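Long-range contacts in UPF0135 protein SA1388 (Staphylococcus aureus subsp. aureus, PDB 3LNL), which is of unknown function but belongs to the GTP cyclohydrolase I type 2/NIF3 family, holds a dinuclear zinc centre and forms a toroid-shaped hexamer: residues V29-G34 / N97-H102; T45-T50 / I66-L71; D249-L254 / N277-R282. The protein carries 2 engineered substitutions. All coordinates share one frame; numbering follows the deposited sequence.

Contact 1: residues V29-G34 / N97-H102; sequences VGLLIG and NLIAMH
Strands 30-32 and 97-100 run antiparallel, with their short axes 136° apart. G30 and A100 form a hydrogen-bonded pair with two reciprocal bonds: G30 N to A100 O at 2.8 Å, almost straight, and A100 N to G30 O. Both donors lie in the plane of the carbonyl they meet. L31 and I99 are the next, non-hydrogen-bonded pair. The register then slips by one residue. L32 and I33 both face L98, which makes a classic beta bulge. L98 O takes two N-H groups here: L32 N at 2.9 Å, nearly along the C=O axis, and the longer I33 N at 3.3 Å, in the carbonyl plane. L98 N returns a bond to I33 O at 2.7 Å.

This pairing makes 30-32 the outermost strand, within this chain, of the five-strand mixed sheet of the NIF3 fold, beside 97-100. Beyond the bulge, I33 and G34 pair in parallel with a strand of a second subunit, so the sheet continues across the interface.

L31 and I99 cross obliquely on the face packed by helix 7-17. CD1 of L31 meets CG1 of I99 at 3.8 Å. The opposite face carries I33, L98 and A100. L32, in the bulge, reaches CD1 across to A100 CB at 3.7 Å. The tips of I33 and L98 approach more loosely. Helix 83-93 packs on I33 and L98. At one end V29 CG1, anti to its carbonyl carbon, touches H102 CB at 3.7 Å. The H102 ring leads away toward the zinc histidines H68 and H69, and its ND1 is held by D27. At the other end N97 OD1 comes within 3.2 Å of G34 CA and accepts a bond from D35 N. N97 ND2 binds N63 O.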
loop_
_atom_site.group_PDB
_atom_site.type_symbol
_atom_site.label_atom_id
_atom_site.label_comp_id
_atom_site.label_asym_id
_atom_site.label_seq_id
_atom_site.Cartn_x
_atom_site.Cartn_y
_atom_site.Cartn_z
ATOM N N VAL B 29 -3.926 23.221 9.024
ATOM C CA VAL B 29 -3.903 24.693 8.967
ATOM C C VAL B 29 -5.237 25.320 9.284
ATOM O O VAL B 29 -6.281 24.642 9.293
ATOM C CB VAL B 29 -3.340 25.247 7.620
ATOM C CG1 VAL B 29 -1.854 24.849 7.431
ATOM C CG2 VAL B 29 -4.164 24.804 6.429
ATOM N N GLY B 30 -5.214 26.605 9.605
ATOM C CA GLY B 30 -6.430 27.316 9.905
ATOM C C GLY B 30 -6.653 27.485 11.386
ATOM O O GLY B 30 -5.697 27.523 12.172
ATOM N N LEU B 31 -7.914 27.626 11.781
ATOM C CA LEU B 31 -8.245 27.815 13.226
ATOM C C LEU B 31 -8.092 26.458 13.902
ATOM O O LEU B 31 -8.889 25.581 13.667
ATOM C CB LEU B 31 -9.676 28.343 13.405
ATOM C CG LEU B 31 -10.108 28.606 14.846
ATOM C CD1 LEU B 31 -9.210 29.651 15.477
ATOM C CD2 LEU B 31 -11.608 28.995 14.926
ATOM N N LEU B 32 -7.050 26.274 14.702
ATOM C CA LEU B 32 -6.804 24.975 15.337
ATOM C C LEU B 32 -7.480 24.921 16.697
ATOM O O LEU B 32 -7.918 23.863 17.146
ATOM C CB LEU B 32 -5.305 24.727 15.524
ATOM C CG LEU B 32 -4.485 24.628 14.200
ATOM C CD1 LEU B 32 -3.065 24.008 14.408
ATOM C CD2 LEU B 32 -5.309 23.850 13.113
ATOM N N ILE B 33 -7.483 26.040 17.402
ATOM C CA ILE B 33 -8.002 26.094 18.741
ATOM C C ILE B 33 -8.702 27.428 18.865
ATOM O O ILE B 33 -8.051 28.467 18.758
ATOM C CB ILE B 33 -6.915 26.016 19.843
ATOM C CG1 ILE B 33 -6.143 24.714 19.797
ATOM C CG2 ILE B 33 -7.610 26.140 21.257
ATOM C CD1 ILE B 33 -4.809 24.695 20.510
ATOM N N GLY B 34 -10.009 27.399 19.125
ATOM C CA GLY B 34 -10.737 28.615 19.397
ATOM C C GLY B 34 -12.201 28.606 18.997
ATOM O O GLY B 34 -12.824 27.566 18.846
ATOM N N ASN B 97 -7.372 32.135 21.027
ATOM C CA ASN B 97 -7.542 31.478 19.776
ATOM C C ASN B 97 -6.194 31.337 19.059
ATOM O O ASN B 97 -5.407 32.280 19.023
ATOM C CB ASN B 97 -8.475 32.310 18.893
ATOM C CG ASN B 97 -9.750 32.667 19.575
ATOM O OD1 ASN B 97 -10.627 31.824 19.704
ATOM N ND2 ASN B 97 -9.871 33.927 20.020
ATOM N N LEU B 98 -5.974 30.186 18.433
ATOM C CA LEU B 98 -4.724 29.860 17.775
ATOM C C LEU B 98 -5.020 29.451 16.343
ATOM O O LEU B 98 -5.711 28.458 16.112
ATOM C CB LEU B 98 -3.978 28.714 18.507
ATOM C CG LEU B 98 -2.678 28.262 17.792
ATOM C CD1 LEU B 98 -1.630 29.449 17.717
ATOM C CD2 LEU B 98 -2.052 27.022 18.426
ATOM N N ILE B 99 -4.446 30.190 15.408
ATOM C CA ILE B 99 -4.545 29.889 13.979
ATOM C C ILE B 99 -3.150 29.519 13.462
ATOM O O ILE B 99 -2.167 30.152 13.829
ATOM C CB ILE B 99 -5.029 31.170 13.208
ATOM C CG1 ILE B 99 -6.460 31.547 13.660
ATOM C CG2 ILE B 99 -4.853 31.021 11.655
ATOM C CD1 ILE B 99 -6.863 33.077 13.319
ATOM N N ALA B 100 -3.073 28.478 12.638
ATOM C CA ALA B 100 -1.840 28.074 12.044
ATOM C C ALA B 100 -1.867 28.438 10.559
ATOM O O ALA B 100 -2.770 28.022 9.798
ATOM C CB ALA B 100 -1.619 26.532 12.162
ATOM N N MET B 101 -0.869 29.201 10.153
ATOM C CA MET B 101 -0.627 29.492 8.738
ATOM C C MET B 101 0.683 28.824 8.412
ATOM O O MET B 101 1.770 29.457 8.515
ATOM C CB MET B 101 -0.598 31.021 8.518
ATOM C CG MET B 101 -1.998 31.691 8.715
ATOM S SD MET B 101 -1.826 33.463 8.475
ATOM C CE MET B 101 -1.874 33.543 6.660
ATOM N N HIS B 102 0.585 27.530 8.036
ATOM C CA HIS B 102 1.760 26.707 7.904
ATOM C C HIS B 102 2.228 26.618 6.459
ATOM O O HIS B 102 2.703 27.628 5.934
ATOM C CB HIS B 102 1.586 25.345 8.550
ATOM C CG HIS B 102 2.866 24.601 8.689
ATOM N ND1 HIS B 102 2.950 23.225 8.571
ATOM C CD2 HIS B 102 4.132 25.050 8.879
ATOM C CE1 HIS B 102 4.221 22.859 8.716
ATOM N NE2 HIS B 102 4.960 23.946 8.888
#

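Contact 2: residues T45-T50 / I66-L71; sequences TALDCT and ISHHPL. With ZN (zinc ion), chain G; ZN (zinc ion), chain F.
H68 CG lies anti to its backbone N (chi1 -177°), whereas H69 CG lies anti to its carbonyl carbon (chi1 -69°). These torsions send neighbouring imidazoles to different zinc ions. H68 NE2 binds one zinc at 2.2 Å, and H69 NE2 binds the other. Water 4 bridges the two metals; E333 also binds both, D106 the first and H330 the second.

L47 CG is anti to its backbone N. This lays CD1 over one face of the H69 ring, offset toward the rim, in a CH-pi contact 3.9 Å from the centroid. The same methyl meets H68 at the ring edge.

H69 ND1 donates to D48 OD1 at 2.9 Å. OD1 lies near the ring plane, the carboxylate is turned 41° against the ring, and OD1 is met from above the carboxylate plane. D48 OD2 bonds to H312 of a third subunit. The carboxylate probably orients H69 and makes it a stronger zinc ligand.

Strands 43-46 and 64-67 are parallel neighbours in a beta-alpha-beta unit whose connection is helix 51-60. H68 and H69 follow directly on the C-terminal end of the second strand. There H69 N bonds to L47 O at 2.8 Å, nearly along the C=O axis. S67 OG donates to H69 O at 2.6 Å, and water 1 links that oxygen to C49 N. H68 ND1 bonds to M101 O.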
loop_
_atom_site.group_PDB
_atom_site.type_symbol
_atom_site.label_atom_id
_atom_site.label_comp_id
_atom_site.label_asym_id
_atom_site.label_seq_id
_atom_site.Cartn_x
_atom_site.Cartn_y
_atom_site.Cartn_z
ATOM N N THR B 45 1.911 37.279 16.457
ATOM C CA THR B 45 2.520 36.293 15.540
ATOM C C THR B 45 3.689 35.508 16.172
ATOM O O THR B 45 4.409 36.026 17.027
ATOM C CB THR B 45 2.987 36.945 14.218
ATOM O OG1 THR B 45 4.133 37.799 14.465
ATOM C CG2 THR B 45 1.823 37.741 13.564
ATOM N N ALA B 46 3.830 34.237 15.759
ATOM C CA ALA B 46 4.750 33.328 16.395
ATOM C C ALA B 46 5.228 32.295 15.356
ATOM O O ALA B 46 4.513 32.052 14.374
ATOM C CB ALA B 46 4.053 32.636 17.562
ATOM N N LEU B 47 6.411 31.702 15.578
ATOM C CA LEU B 47 6.818 30.560 14.779
ATOM C C LEU B 47 6.186 29.298 15.372
ATOM O O LEU B 47 5.437 28.562 14.685
ATOM C CB LEU B 47 8.363 30.449 14.724
ATOM C CG LEU B 47 8.995 29.209 14.123
ATOM C CD1 LEU B 47 8.507 29.061 12.651
ATOM C CD2 LEU B 47 10.551 29.237 14.201
ATOM N N ASP B 48 6.490 29.048 16.640
ATOM C CA ASP B 48 5.961 27.958 17.412
ATOM C C ASP B 48 5.218 28.602 18.582
ATOM O O ASP B 48 5.766 29.511 19.248
ATOM C CB ASP B 48 7.079 27.091 17.994
ATOM C CG ASP B 48 7.715 26.184 16.930
ATOM O OD1 ASP B 48 6.996 25.336 16.403
ATOM O OD2 ASP B 48 8.919 26.307 16.681
ATOM N N CYS B 49 4.007 28.096 18.836
ATOM C CA CYS B 49 3.180 28.586 19.960
ATOM C C CYS B 49 3.559 27.826 21.223
ATOM O O CYS B 49 2.946 26.809 21.532
ATOM C CB CYS B 49 1.723 28.368 19.678
ATOM S SG CYS B 49 0.687 29.087 21.004
ATOM N N THR B 50 4.644 28.259 21.888
ATOM C CA THR B 50 5.112 27.619 23.102
ATOM C C THR B 50 4.333 28.204 24.296
ATOM O O THR B 50 3.556 29.207 24.152
ATOM C CB THR B 50 6.588 27.900 23.335
ATOM O OG1 THR B 50 6.753 29.297 23.579
ATOM C CG2 THR B 50 7.440 27.453 22.103
ATOM N N ILE B 66 -1.382 33.803 15.842
ATOM C CA ILE B 66 -1.146 33.155 14.568
ATOM C C ILE B 66 0.302 32.602 14.529
ATOM O O ILE B 66 1.277 33.368 14.549
ATOM C CB ILE B 66 -1.312 34.115 13.382
ATOM C CG1 ILE B 66 -2.700 34.742 13.351
ATOM C CG2 ILE B 66 -1.078 33.288 12.032
ATOM C CD1 ILE B 66 -2.884 35.826 12.271
ATOM N N SER B 67 0.437 31.282 14.469
ATOM C CA SER B 67 1.736 30.656 14.407
ATOM C C SER B 67 1.960 30.108 13.006
ATOM O O SER B 67 1.006 29.930 12.246
ATOM C CB SER B 67 1.865 29.526 15.458
ATOM O OG SER B 67 1.063 28.386 15.101
ATOM N N HIS B 68 3.228 29.882 12.664
ATOM C CA HIS B 68 3.562 29.180 11.451
ATOM C C HIS B 68 3.370 27.675 11.668
ATOM O O HIS B 68 2.590 27.029 10.971
ATOM C CB HIS B 68 4.992 29.473 11.019
ATOM C CG HIS B 68 5.380 28.827 9.733
ATOM N ND1 HIS B 68 4.564 28.821 8.625
ATOM C CD2 HIS B 68 6.499 28.161 9.375
ATOM C CE1 HIS B 68 5.195 28.233 7.625
ATOM N NE2 HIS B 68 6.324 27.714 8.081
ATOM N N HIS B 69 4.025 27.134 12.682
ATOM C CA HIS B 69 3.960 25.715 12.929
ATOM C C HIS B 69 2.649 25.390 13.658
ATOM O O HIS B 69 2.279 26.090 14.606
ATOM C CB HIS B 69 5.138 25.240 13.734
ATOM C CG HIS B 69 6.440 25.290 12.986
ATOM N ND1 HIS B 69 7.649 25.475 13.624
ATOM C CD2 HIS B 69 6.717 25.198 11.671
ATOM C CE1 HIS B 69 8.617 25.476 12.724
ATOM N NE2 HIS B 69 8.092 25.227 11.539
ATOM N N PRO B 70 1.977 24.324 13.253
ATOM C CA PRO B 70 0.704 23.967 13.877
ATOM C C PRO B 70 0.964 23.283 15.221
ATOM O O PRO B 70 1.662 22.280 15.314
ATOM C CB PRO B 70 0.060 23.019 12.840
ATOM C CG PRO B 70 1.170 22.475 12.084
ATOM C CD PRO B 70 2.266 23.479 12.091
ATOM N N LEU B 71 0.386 23.817 16.287
ATOM C CA LEU B 71 0.606 23.274 17.607
ATOM C C LEU B 71 0.007 21.866 17.680
ATOM O O LEU B 71 0.510 21.010 18.421
ATOM C CB LEU B 71 -0.050 24.173 18.638
ATOM C CG LEU B 71 0.054 23.822 20.119
ATOM C CD1 LEU B 71 1.555 23.784 20.572
ATOM C CD2 LEU B 71 -0.775 24.779 20.966
HETATM ZN ZN ZN G . 7.757 26.503 6.898
HETATM ZN ZN ZN F . 9.028 24.636 9.607
HETATM O O HOH W 1 3.016 25.958 17.308
HETATM O O HOH W 2 8.133 22.639 10.096
HETATM O O HOH W 3 9.765 23.513 7.832
HETATM O O HOH W 4 7.403 24.915 8.207
HETATM O O HOH W 5 9.082 24.928 6.143
#

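Contact 3: residues D249-L254 / N277-R282; sequences DNQMTL and NQKIKR
The side chains of Q251 and K279 cross at about a right angle. Q251 runs out extended, with CG anti to its backbone N. Its amide carbon CD comes to 3.8 Å from K279 CB. K279 bends at chi2 and again at chi4, and its amino end leads away from strand 251-253. The CG of Q251 also lies 3.4 Å from I280 O.

L254 and I280 meet obliquely on the buried side. I280 CG1 reaches L254 CA at 3.6 Å and lies 4.0 Å from L254 CB. Both side chains also pack on V304 of the neighbouring strand 304-307. T253 sets CB against N277 CA at 4.0 Å, and its OG1 caps D256 N.

K281 starts with CG anti to its backbone N and bends at chi2. It then stretches along segment 249-254, and NZ bonds to V248 O just before it.

M252 and I280 form a hydrogen-bonded pair: I280 N to M252 O measures 2.7 Å, nearly along the C=O axis, and M252 N meets I280 O in the carbonyl plane. L254 N then bonds to Q278 O at 2.7 Å. No other subunit touches either segment. This is the antiparallel pairing of two strands, 240-253 and 279-285, with T253 as the N-cap where the first gives way to helix 254-264.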
loop_
_atom_site.group_PDB
_atom_site.type_symbol
_atom_site.label_atom_id
_atom_site.label_comp_id
_atom_site.label_asym_id
_atom_site.label_seq_id
_atom_site.Cartn_x
_atom_site.Cartn_y
_atom_site.Cartn_z
ATOM N N ASP B 249 23.439 40.522 -5.132
ATOM C CA ASP B 249 23.731 41.724 -5.903
ATOM C C ASP B 249 24.980 41.508 -6.727
ATOM O O ASP B 249 24.996 41.774 -7.940
ATOM C CB ASP B 249 24.000 42.906 -4.955
ATOM C CG ASP B 249 22.728 43.457 -4.323
ATOM O OD1 ASP B 249 22.792 44.028 -3.200
ATOM O OD2 ASP B 249 21.655 43.330 -4.961
ATOM N N ASN B 250 26.016 41.022 -6.035
ATOM C CA ASN B 250 27.355 40.796 -6.599
ATOM C C ASN B 250 27.759 39.347 -6.344
ATOM O O ASN B 250 27.713 38.955 -5.222
ATOM C CB ASN B 250 28.345 41.745 -5.890
ATOM C CG ASN B 250 27.994 43.209 -6.098
ATOM O OD1 ASN B 250 28.061 43.687 -7.211
ATOM N ND2 ASN B 250 27.582 43.905 -5.040
ATOM N N GLN B 251 28.093 38.580 -7.386
ATOM C CA GLN B 251 28.678 37.223 -7.275
ATOM C C GLN B 251 29.695 37.206 -6.119
ATOM O O GLN B 251 30.531 38.097 -6.016
ATOM C CB GLN B 251 29.343 36.781 -8.623
ATOM C CG GLN B 251 29.583 35.248 -8.779
ATOM C CD GLN B 251 30.341 34.792 -10.059
ATOM O OE1 GLN B 251 31.424 35.282 -10.325
ATOM N NE2 GLN B 251 29.793 33.766 -10.797
ATOM N N MET B 252 29.584 36.233 -5.219
ATOM C CA MET B 252 30.477 36.131 -4.090
ATOM C C MET B 252 30.823 34.670 -3.801
ATOM O O MET B 252 30.304 33.767 -4.435
ATOM C CB MET B 252 29.864 36.786 -2.876
ATOM C CG MET B 252 28.611 36.157 -2.394
ATOM S SD MET B 252 27.666 37.330 -1.352
ATOM C CE MET B 252 28.671 37.355 0.075
ATOM N N THR B 253 31.731 34.435 -2.865
ATOM C CA THR B 253 32.133 33.055 -2.573
ATOM C C THR B 253 31.095 32.436 -1.641
ATOM O O THR B 253 30.435 33.122 -0.868
ATOM C CB THR B 253 33.547 32.962 -1.943
ATOM O OG1 THR B 253 33.531 33.531 -0.634
ATOM C CG2 THR B 253 34.670 33.670 -2.824
ATOM N N LEU B 254 30.948 31.117 -1.730
ATOM C CA LEU B 254 30.107 30.373 -0.842
ATOM C C LEU B 254 30.330 30.718 0.658
ATOM O O LEU B 254 29.349 30.911 1.413
ATOM C CB LEU B 254 30.296 28.869 -1.062
ATOM C CG LEU B 254 29.454 27.896 -0.260
ATOM C CD1 LEU B 254 27.932 28.217 -0.362
ATOM C CD2 LEU B 254 29.743 26.431 -0.753
ATOM N N ASN B 277 35.505 28.584 -1.582
ATOM C CA ASN B 277 35.731 29.635 -2.577
ATOM C C ASN B 277 34.859 29.496 -3.842
ATOM O O ASN B 277 35.086 30.169 -4.834
ATOM C CB ASN B 277 37.229 29.703 -2.966
ATOM C CG ASN B 277 37.682 28.504 -3.840
ATOM O OD1 ASN B 277 36.879 27.646 -4.220
ATOM N ND2 ASN B 277 38.954 28.469 -4.163
ATOM N N GLN B 278 33.854 28.628 -3.789
ATOM C CA GLN B 278 32.934 28.455 -4.907
ATOM C C GLN B 278 32.180 29.763 -5.167
ATOM O O GLN B 278 31.688 30.407 -4.238
ATOM C CB GLN B 278 31.961 27.323 -4.514
ATOM C CG GLN B 278 30.941 26.884 -5.565
ATOM C CD GLN B 278 31.537 26.016 -6.641
ATOM O OE1 GLN B 278 32.464 25.258 -6.386
ATOM N NE2 GLN B 278 31.010 26.132 -7.857
ATOM N N LYS B 279 32.101 30.180 -6.418
ATOM C CA LYS B 279 31.395 31.393 -6.751
ATOM C C LYS B 279 29.884 31.143 -6.806
ATOM O O LYS B 279 29.454 30.218 -7.470
ATOM C CB LYS B 279 31.810 31.886 -8.087
ATOM C CG LYS B 279 33.301 32.028 -8.231
ATOM C CD LYS B 279 33.784 33.255 -7.611
ATOM C CE LYS B 279 35.054 33.764 -8.323
ATOM N NZ LYS B 279 35.824 34.420 -7.241
ATOM N N ILE B 280 29.128 32.018 -6.171
ATOM C CA ILE B 280 27.712 31.878 -5.927
ATOM C C ILE B 280 27.059 33.099 -6.560
ATOM O O ILE B 280 27.460 34.203 -6.272
ATOM C CB ILE B 280 27.446 31.946 -4.368
ATOM C CG1 ILE B 280 27.854 30.649 -3.670
ATOM C CG2 ILE B 280 26.017 32.171 -4.010
ATOM C CD1 ILE B 280 27.786 29.397 -4.556
ATOM N N LYS B 281 26.034 32.911 -7.379
ATOM C CA LYS B 281 25.198 34.032 -7.802
ATOM C C LYS B 281 23.708 33.801 -7.548
ATOM O O LYS B 281 23.016 34.708 -7.035
ATOM C CB LYS B 281 25.421 34.289 -9.280
ATOM C CG LYS B 281 24.483 35.292 -9.852
ATOM C CD LYS B 281 24.817 36.705 -9.367
ATOM C CE LYS B 281 23.955 37.702 -10.068
ATOM N NZ LYS B 281 24.175 38.988 -9.423
ATOM N N ARG B 282 23.212 32.645 -7.982
ATOM C CA ARG B 282 21.824 32.285 -7.833
ATOM C C ARG B 282 21.626 31.335 -6.647
ATOM O O ARG B 282 22.330 30.346 -6.502
ATOM C CB ARG B 282 21.283 31.663 -9.127
ATOM C CG ARG B 282 21.578 32.499 -10.338
ATOM C CD ARG B 282 21.055 31.883 -11.632
ATOM N NE ARG B 282 19.603 31.846 -11.567
ATOM C CZ ARG B 282 18.833 31.166 -12.402
ATOM N NH1 ARG B 282 19.376 30.442 -13.381
ATOM N NH2 ARG B 282 17.511 31.221 -12.258
#

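In the fold
Contacts 1 and 2 have centres 9 Å apart and belong to one mixed sheet, where strands 97-100 and 64-67 are neighbours. Along the chain, contact 2 is nested inside the loop closed by contact 1. They touch along these strands, and contact 2 supplies two zinc ligands beside H102 of contact 1. Contact 3 comes later, in a different sheet. Its centre is about 40 Å from that of contact 1 and about 34 Å from that of contact 2. Contacts 1 and 2 precede the PII-like middle region in sequence and contact 3 follows it, so they fall in the parts of the NIF3 fold on either side of it. Only contacts 1 and 2 touch other subunits.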